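Local coordinates for protein terminase large subunit (Thermus phage G20c, PDB 5M1P) that powers ATP-driven translocation of viral DNA into empty capsids and, through its nuclease domain, cuts the genome to begin and end packaging, at residues V28-I39 with F52-A63. Numbering follows the deposited sequence.
Sequences VEDYRPDHIYCI and FSVLDLDTGAIA
H35 and D56 meet through a short hydrogen bond, H35 ND1 to D56 OD2 at 2.7 Å, lying close to the imidazole plane and using the syn lone pair of the carboxylate. D56 can be followed outward from the strand. D56 CB packs against the ring of Y37, 3.7 Å from Y37 CE2. With CG anti to the backbone N (chi1 -179°), the carboxylate is brought to the edge of the imidazole, its plane 65° from that of the ring. OD1 turns back to accept two backbone N-H groups: D58 N closes an Asx turn, and T59 N, three residues on, extends it to an Asx motif that ties down the chain after the strand. OD2, besides holding H35, takes a hydrogen from a water 2.7 Å away that also donates to E29 OE1 and accepts from Y37 OH; this water probably eases the meeting of two acidic side chains. An aspartate suits the place because one short side chain serves both the turn and the histidine. The pairing continues into an antiparallel hairpin, strands 37-42 and 49-56, within the central sheet of the RNase H-like nuclease domain; strand 37-42 ends at D42, which binds calcium in this crystal. Here C38 and L55 form a hydrogen-bonded pair, while I39 and V54 lie side by side, I39 against L80 and L83 of helix 73-86 and V54 against Y87. On the other face, C38 SG packs 3.9 Å from L57 CD2, where a small, only weakly polar thiol fits well. D58 closes the outer end: its CB sits over one face of the H35 ring, 3.6 Å from the centroid, with R32 NE over the opposite face, offset toward the rim, and D58 OD2 accepts the I36 N-H from above the carboxylate plane, in a nearly straight bond (173°).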
ATOM      1  N   VAL A  28      11.305   9.120  -1.510  1.00 10.28           N
ATOM      2  CA  VAL A  28      12.403   8.549  -2.280  1.00 10.42           C
ATOM      3  C   VAL A  28      12.777   9.506  -3.402  1.00 10.79           C
ATOM      4  O   VAL A  28      13.958   9.794  -3.638  1.00 11.29           O
ATOM      5  CB  VAL A  28      12.029   7.171  -2.865  1.00 10.56           C
ATOM      6  CG1 VAL A  28      13.139   6.648  -3.760  1.00 10.85           C
ATOM      7  CG2 VAL A  28      11.788   6.180  -1.733  1.00 10.64           C
ATOM      8  N   GLU A  29      11.776   9.971  -4.128  1.00 11.12           N
ATOM      9  CA  GLU A  29      12.028  10.941  -5.171  1.00 12.24           C
ATOM     10  C   GLU A  29      10.828  11.816  -5.408  1.00 11.47           C
ATOM     11  O   GLU A  29       9.669  11.403  -5.248  1.00 11.30           O
ATOM     12  CB  GLU A  29      12.478  10.260  -6.449  1.00 14.16           C
ATOM     13  CG  GLU A  29      11.483   9.324  -7.082  1.00 15.70           C
ATOM     14  CD  GLU A  29      12.101   8.558  -8.232  1.00 17.88           C
ATOM     15  OE1 GLU A  29      11.866   8.941  -9.393  1.00 20.67           O
ATOM     16  OE2 GLU A  29      12.854   7.594  -7.966  1.00 20.19           O
ATOM     17  N   ASP A  30      11.126  13.050  -5.793  1.00 10.85           N
ATOM     18  CA  ASP A  30      10.082  14.022  -6.050  1.00 11.02           C
ATOM     19  C   ASP A  30       9.457  13.727  -7.406  1.00 10.57           C
ATOM     20  O   ASP A  30       9.982  12.942  -8.201  1.00 10.50           O
ATOM     21  CB  ASP A  30      10.638  15.446  -5.942  1.00 11.61           C
ATOM     22  CG  ASP A  30      10.912  15.865  -4.497  1.00 12.34           C
ATOM     23  OD1 ASP A  30      10.148  15.486  -3.583  1.00 13.80           O
ATOM     24  OD2 ASP A  30      11.875  16.614  -4.271  1.00 12.47           O
ATOM     25  N   TYR A  31       8.293  14.324  -7.633  1.00 10.25           N
ATOM     26  CA  TYR A  31       7.523  14.148  -8.854  1.00 10.59           C
ATOM     27  C   TYR A  31       8.356  14.401 -10.123  1.00 10.97           C
ATOM     28  O   TYR A  31       9.034  15.426 -10.237  1.00 11.15           O
ATOM     29  CB  TYR A  31       6.358  15.130  -8.813  1.00 10.43           C
ATOM     30  CG  TYR A  31       5.490  15.169 -10.049  1.00 10.22           C
ATOM     31  CD1 TYR A  31       4.977  13.990 -10.615  1.00 10.19           C
ATOM     32  CD2 TYR A  31       5.128  16.386 -10.627  1.00 10.54           C
ATOM     33  CE1 TYR A  31       4.153  14.014 -11.721  1.00 10.47           C
ATOM     34  CE2 TYR A  31       4.298  16.427 -11.731  1.00 10.65           C
ATOM     35  CZ  TYR A  31       3.824  15.246 -12.293  1.00 10.58           C
ATOM     36  OH  TYR A  31       3.005  15.282 -13.406  1.00 11.52           O
ATOM     37  N   ARG A  32       8.263  13.468 -11.074  1.00 11.83           N
ATOM     38  CA  ARG A  32       8.800  13.605 -12.436  1.00 13.63           C
ATOM     39  C   ARG A  32       7.598  13.722 -13.376  1.00 13.55           C
ATOM     40  O   ARG A  32       6.851  12.765 -13.514  1.00 12.82           O
ATOM     41  CB  ARG A  32       9.564  12.339 -12.830  1.00 15.65           C
ATOM     42  CG  ARG A  32      10.819  11.997 -12.053  1.00 17.01           C
ATOM     43  CD  ARG A  32      11.391  10.704 -12.621  1.00 18.49           C
ATOM     44  NE  ARG A  32      11.615  10.765 -14.074  1.00 19.57           N
ATOM     45  CZ  ARG A  32      12.790  10.950 -14.683  1.00 20.76           C
ATOM     46  NH1 ARG A  32      13.921  11.100 -13.994  1.00 21.79           N
ATOM     47  NH2 ARG A  32      12.837  10.979 -16.013  1.00 21.63           N
ATOM     48  N   PRO A  33       7.408  14.871 -14.054  1.00 14.21           N
ATOM     49  CA  PRO A  33       6.174  15.030 -14.854  1.00 14.10           C
ATOM     50  C   PRO A  33       6.057  14.214 -16.143  1.00 13.92           C
ATOM     51  O   PRO A  33       4.967  14.135 -16.719  1.00 14.23           O
ATOM     52  CB  PRO A  33       6.159  16.525 -15.181  1.00 14.50           C
ATOM     53  CG  PRO A  33       7.597  16.892 -15.192  1.00 14.64           C
ATOM     54  CD  PRO A  33       8.258  16.069 -14.120  1.00 14.58           C
ATOM     55  N   ASP A  34       7.160  13.626 -16.594  1.00 13.88           N
ATOM     56  CA  ASP A  34       7.137  12.675 -17.704  1.00 14.02           C
ATOM     57  C   ASP A  34       6.617  11.271 -17.327  1.00 13.50           C
ATOM     58  O   ASP A  34       6.416  10.436 -18.214  1.00 14.54           O
ATOM     59  CB  ASP A  34       8.526  12.566 -18.357  1.00 14.30           C
ATOM     60  CG  ASP A  34       9.628  12.164 -17.374  1.00 14.98           C
ATOM     61  OD1 ASP A  34       9.448  12.289 -16.138  1.00 15.08           O
ATOM     62  OD2 ASP A  34      10.699  11.748 -17.848  1.00 15.54           O
ATOM     63  N   HIS A  35       6.426  11.001 -16.033  1.00 13.42           N
ATOM     64  CA  HIS A  35       5.931   9.717 -15.564  1.00 13.30           C
ATOM     65  C   HIS A  35       4.518   9.816 -15.015  1.00 13.06           C
ATOM     66  O   HIS A  35       4.051  10.893 -14.630  1.00 13.91           O
ATOM     67  CB  HIS A  35       6.868   9.157 -14.503  1.00 13.40           C
ATOM     68  CG  HIS A  35       8.208   8.756 -15.041  1.00 13.40           C
ATOM     69  ND1 HIS A  35       9.197   8.233 -14.244  1.00 13.35           N
ATOM     70  CD2 HIS A  35       8.714   8.785 -16.299  1.00 13.38           C
ATOM     71  CE1 HIS A  35      10.259   7.959 -14.979  1.00 13.58           C
ATOM     72  NE2 HIS A  35       9.995   8.294 -16.229  1.00 14.02           N
ATOM     73  N   ILE A  36       3.847   8.672 -14.983  1.00 12.89           N
ATOM     74  CA  ILE A  36       2.474   8.547 -14.499  1.00 13.08           C
ATOM     75  C   ILE A  36       2.548   7.772 -13.181  1.00 11.61           C
ATOM     76  O   ILE A  36       3.305   6.808 -13.061  1.00 12.25           O
ATOM     77  CB  ILE A  36       1.599   7.812 -15.544  1.00 14.45           C
ATOM     78  CG1 ILE A  36       1.455   8.658 -16.820  1.00 15.63           C
ATOM     79  CG2 ILE A  36       0.226   7.452 -14.988  1.00 15.11           C
ATOM     80  CD1 ILE A  36       0.496   9.826 -16.711  1.00 16.59           C
ATOM     81  N   TYR A  37       1.754   8.200 -12.201  1.00 10.47           N
ATOM     82  CA  TYR A  37       1.787   7.627 -10.858  1.00  9.54           C
ATOM     83  C   TYR A  37       0.411   7.163 -10.429  1.00  9.32           C
ATOM     84  O   TYR A  37      -0.616   7.644 -10.922  1.00  9.50           O
ATOM     85  CB  TYR A  37       2.241   8.693  -9.868  1.00  9.55           C
ATOM     86  CG  TYR A  37       3.641   9.198 -10.078  1.00  9.39           C
ATOM     87  CD1 TYR A  37       3.940  10.144 -11.061  1.00  9.60           C
ATOM     88  CD2 TYR A  37       4.677   8.738  -9.284  1.00  9.38           C
ATOM     89  CE1 TYR A  37       5.231  10.608 -11.238  1.00  9.59           C
ATOM     90  CE2 TYR A  37       5.973   9.205  -9.455  1.00  9.41           C
ATOM     91  CZ  TYR A  37       6.242  10.145 -10.436  1.00  9.66           C
ATOM     92  OH  TYR A  37       7.522  10.633 -10.603  1.00 10.87           O
ATOM     93  N   CYS A  38       0.399   6.233  -9.480  1.00  9.17           N
ATOM     94  CA  CYS A  38      -0.820   5.895  -8.767  1.00  9.08           C
ATOM     95  C   CYS A  38      -0.449   5.785  -7.303  1.00  8.67           C
ATOM     96  O   CYS A  38       0.743   5.782  -6.965  1.00  9.00           O
ATOM     97  CB  CYS A  38      -1.445   4.608  -9.299  1.00  9.34           C
ATOM     98  SG  CYS A  38      -0.530   3.113  -8.891  1.00 10.32           S
ATOM     99  N   ILE A  39      -1.459   5.707  -6.444  1.00  8.62           N
ATOM    100  CA  ILE A  39      -1.259   5.661  -5.006  1.00  8.70           C
ATOM    101  C   ILE A  39      -2.101   4.547  -4.413  1.00  8.42           C
ATOM    102  O   ILE A  39      -3.326   4.617  -4.467  1.00  8.88           O
ATOM    103  CB  ILE A  39      -1.664   6.993  -4.333  1.00  8.85           C
ATOM    104  CG1 ILE A  39      -0.974   8.180  -5.030  1.00  8.99           C
ATOM    105  CG2 ILE A  39      -1.370   6.948  -2.837  1.00  8.92           C
ATOM    106  CD1 ILE A  39      -1.343   9.537  -4.486  1.00  9.06           C
ATOM    107  N   PHE A  52      -0.263   5.201   2.448  1.00  7.94           N
ATOM    108  CA  PHE A  52      -0.444   5.652   1.076  1.00  8.43           C
ATOM    109  C   PHE A  52       0.887   5.480   0.361  1.00  8.10           C
ATOM    110  O   PHE A  52       1.873   6.084   0.764  1.00  8.26           O
ATOM    111  CB  PHE A  52      -0.880   7.128   1.023  1.00  9.04           C
ATOM    112  CG  PHE A  52      -2.062   7.470   1.899  1.00  9.79           C
ATOM    113  CD1 PHE A  52      -3.102   6.571   2.093  1.00 10.41           C
ATOM    114  CD2 PHE A  52      -2.139   8.714   2.515  1.00 10.31           C
ATOM    115  CE1 PHE A  52      -4.185   6.886   2.894  1.00 11.00           C
ATOM    116  CE2 PHE A  52      -3.230   9.036   3.308  1.00 11.36           C
ATOM    117  CZ  PHE A  52      -4.244   8.123   3.506  1.00 11.35           C
ATOM    118  N   SER A  53       0.903   4.649  -0.680  1.00  8.33           N
ATOM    119  CA  SER A  53       2.130   4.298  -1.389  1.00  8.52           C
ATOM    120  C   SER A  53       2.073   4.847  -2.807  1.00  8.17           C
ATOM    121  O   SER A  53       1.296   4.364  -3.622  1.00  7.79           O
ATOM    122  CB  SER A  53       2.307   2.786  -1.419  1.00  9.01           C
ATOM    123  OG  SER A  53       2.464   2.272  -0.109  1.00 10.00           O
ATOM    124  N   VAL A  54       2.923   5.821  -3.100  1.00  7.93           N
ATOM    125  CA  VAL A  54       2.992   6.444  -4.413  1.00  8.28           C
ATOM    126  C   VAL A  54       3.948   5.644  -5.292  1.00  8.22           C
ATOM    127  O   VAL A  54       5.150   5.584  -5.005  1.00  8.19           O
ATOM    128  CB  VAL A  54       3.474   7.905  -4.315  1.00  8.52           C
ATOM    129  CG1 VAL A  54       3.417   8.559  -5.683  1.00  8.59           C
ATOM    130  CG2 VAL A  54       2.641   8.713  -3.327  1.00  8.54           C
ATOM    131  N   LEU A  55       3.408   5.050  -6.357  1.00  8.04           N
ATOM    132  CA  LEU A  55       4.143   4.214  -7.302  1.00  8.33           C
ATOM    133  C   LEU A  55       4.302   4.910  -8.637  1.00  8.33           C
ATOM    134  O   LEU A  55       3.337   5.346  -9.238  1.00  8.54           O
ATOM    135  CB  LEU A  55       3.399   2.900  -7.504  1.00  8.62           C
ATOM    136  CG  LEU A  55       3.979   1.913  -8.511  1.00  8.77           C
ATOM    137  CD1 LEU A  55       5.411   1.540  -8.160  1.00  8.98           C
ATOM    138  CD2 LEU A  55       3.108   0.677  -8.557  1.00  8.96           C
ATOM    139  N   ASP A  56       5.543   5.024  -9.077  1.00  8.57           N
ATOM    140  CA  ASP A  56       5.853   5.493 -10.420  1.00  9.01           C
ATOM    141  C   ASP A  56       5.603   4.315 -11.370  1.00  9.22           C
ATOM    142  O   ASP A  56       6.335   3.307 -11.343  1.00  9.68           O
ATOM    143  CB  ASP A  56       7.315   5.940 -10.455  1.00  9.17           C
ATOM    144  CG  ASP A  56       7.754   6.479 -11.800  1.00 10.00           C
ATOM    145  OD1 ASP A  56       7.259   6.017 -12.853  1.00 10.88           O
ATOM    146  OD2 ASP A  56       8.666   7.332 -11.802  1.00 10.99           O
ATOM    147  N   LEU A  57       4.553   4.418 -12.182  1.00  9.94           N
ATOM    148  CA  LEU A  57       4.160   3.319 -13.061  1.00 10.74           C
ATOM    149  C   LEU A  57       5.070   3.163 -14.284  1.00 11.59           C
ATOM    150  O   LEU A  57       4.997   2.145 -14.973  1.00 12.69           O
ATOM    151  CB  LEU A  57       2.700   3.479 -13.489  1.00 11.14           C
ATOM    152  CG  LEU A  57       1.660   3.293 -12.385  1.00 11.58           C
ATOM    153  CD1 LEU A  57       0.291   3.755 -12.850  1.00 11.80           C
ATOM    154  CD2 LEU A  57       1.594   1.858 -11.913  1.00 11.73           C
ATOM    155  N   ASP A  58       5.913   4.158 -14.550  1.00 12.03           N
ATOM    156  CA  ASP A  58       6.914   4.053 -15.604  1.00 13.03           C
ATOM    157  C   ASP A  58       8.156   3.278 -15.151  1.00 13.45           C
ATOM    158  O   ASP A  58       8.793   2.629 -15.966  1.00 14.70           O
ATOM    159  CB  ASP A  58       7.316   5.448 -16.106  1.00 14.15           C
ATOM    160  CG  ASP A  58       6.152   6.218 -16.731  1.00 15.49           C
ATOM    161  OD1 ASP A  58       6.326   6.738 -17.850  1.00 17.95           O
ATOM    162  OD2 ASP A  58       5.064   6.313 -16.117  1.00 17.28           O
ATOM    163  N   THR A  59       8.515   3.355 -13.872  1.00 12.93           N
ATOM    164  CA  THR A  59       9.728   2.688 -13.365  1.00 12.01           C
ATOM    165  C   THR A  59       9.463   1.506 -12.434  1.00 11.56           C
ATOM    166  O   THR A  59      10.366   0.702 -12.199  1.00 11.71           O
ATOM    167  CB  THR A  59      10.616   3.672 -12.601  1.00 11.95           C
ATOM    168  OG1 THR A  59       9.958   4.058 -11.387  1.00 11.82           O
ATOM    169  CG2 THR A  59      10.951   4.894 -13.458  1.00 12.08           C
ATOM    170  N   GLY A  60       8.252   1.416 -11.880  1.00 11.12           N
ATOM    171  CA  GLY A  60       7.937   0.369 -10.910  1.00 11.49           C
ATOM    172  C   GLY A  60       8.504   0.633  -9.527  1.00 11.19           C
ATOM    173  O   GLY A  60       8.537  -0.283  -8.703  1.00 12.28           O
ATOM    174  N   ALA A  61       8.936   1.868  -9.251  1.00 10.56           N
ATOM    175  CA  ALA A  61       9.503   2.234  -7.958  1.00 10.56           C
ATOM    176  C   ALA A  61       8.556   3.091  -7.137  1.00  9.94           C
ATOM    177  O   ALA A  61       7.895   3.985  -7.657  1.00  9.77           O
ATOM    178  CB  ALA A  61      10.825   2.956  -8.147  1.00 10.76           C
ATOM    179  N   ILE A  62       8.499   2.809  -5.841  1.00  9.74           N
ATOM    180  CA  ILE A  62       7.802   3.664  -4.906  1.00  9.82           C
ATOM    181  C   ILE A  62       8.573   4.979  -4.796  1.00  9.69           C
ATOM    182  O   ILE A  62       9.784   4.992  -4.522  1.00 11.14           O
ATOM    183  CB  ILE A  62       7.663   2.996  -3.520  1.00  9.95           C
ATOM    184  CG1 ILE A  62       6.793   1.734  -3.608  1.00 10.17           C
ATOM    185  CG2 ILE A  62       7.143   3.978  -2.481  1.00 10.32           C
ATOM    186  CD1 ILE A  62       5.371   1.975  -4.069  1.00 10.00           C
ATOM    187  N   ALA A  63       7.875   6.079  -5.058  1.00  9.28           N
ATOM    188  CA  ALA A  63       8.446   7.426  -4.982  1.00  9.22           C
ATOM    189  C   ALA A  63       8.261   8.044  -3.607  1.00  8.98           C
ATOM    190  O   ALA A  63       9.062   8.876  -3.180  1.00  9.08           O
ATOM    191  CB  ALA A  63       7.808   8.319  -6.033  1.00  9.46           C
TER
HETATM  192  O   HOH W   1       9.222   8.759  -9.555  1.00 18.59           O
HETATM  193  O   HOH W   2      11.686   5.948  -6.541  1.00 20.92           O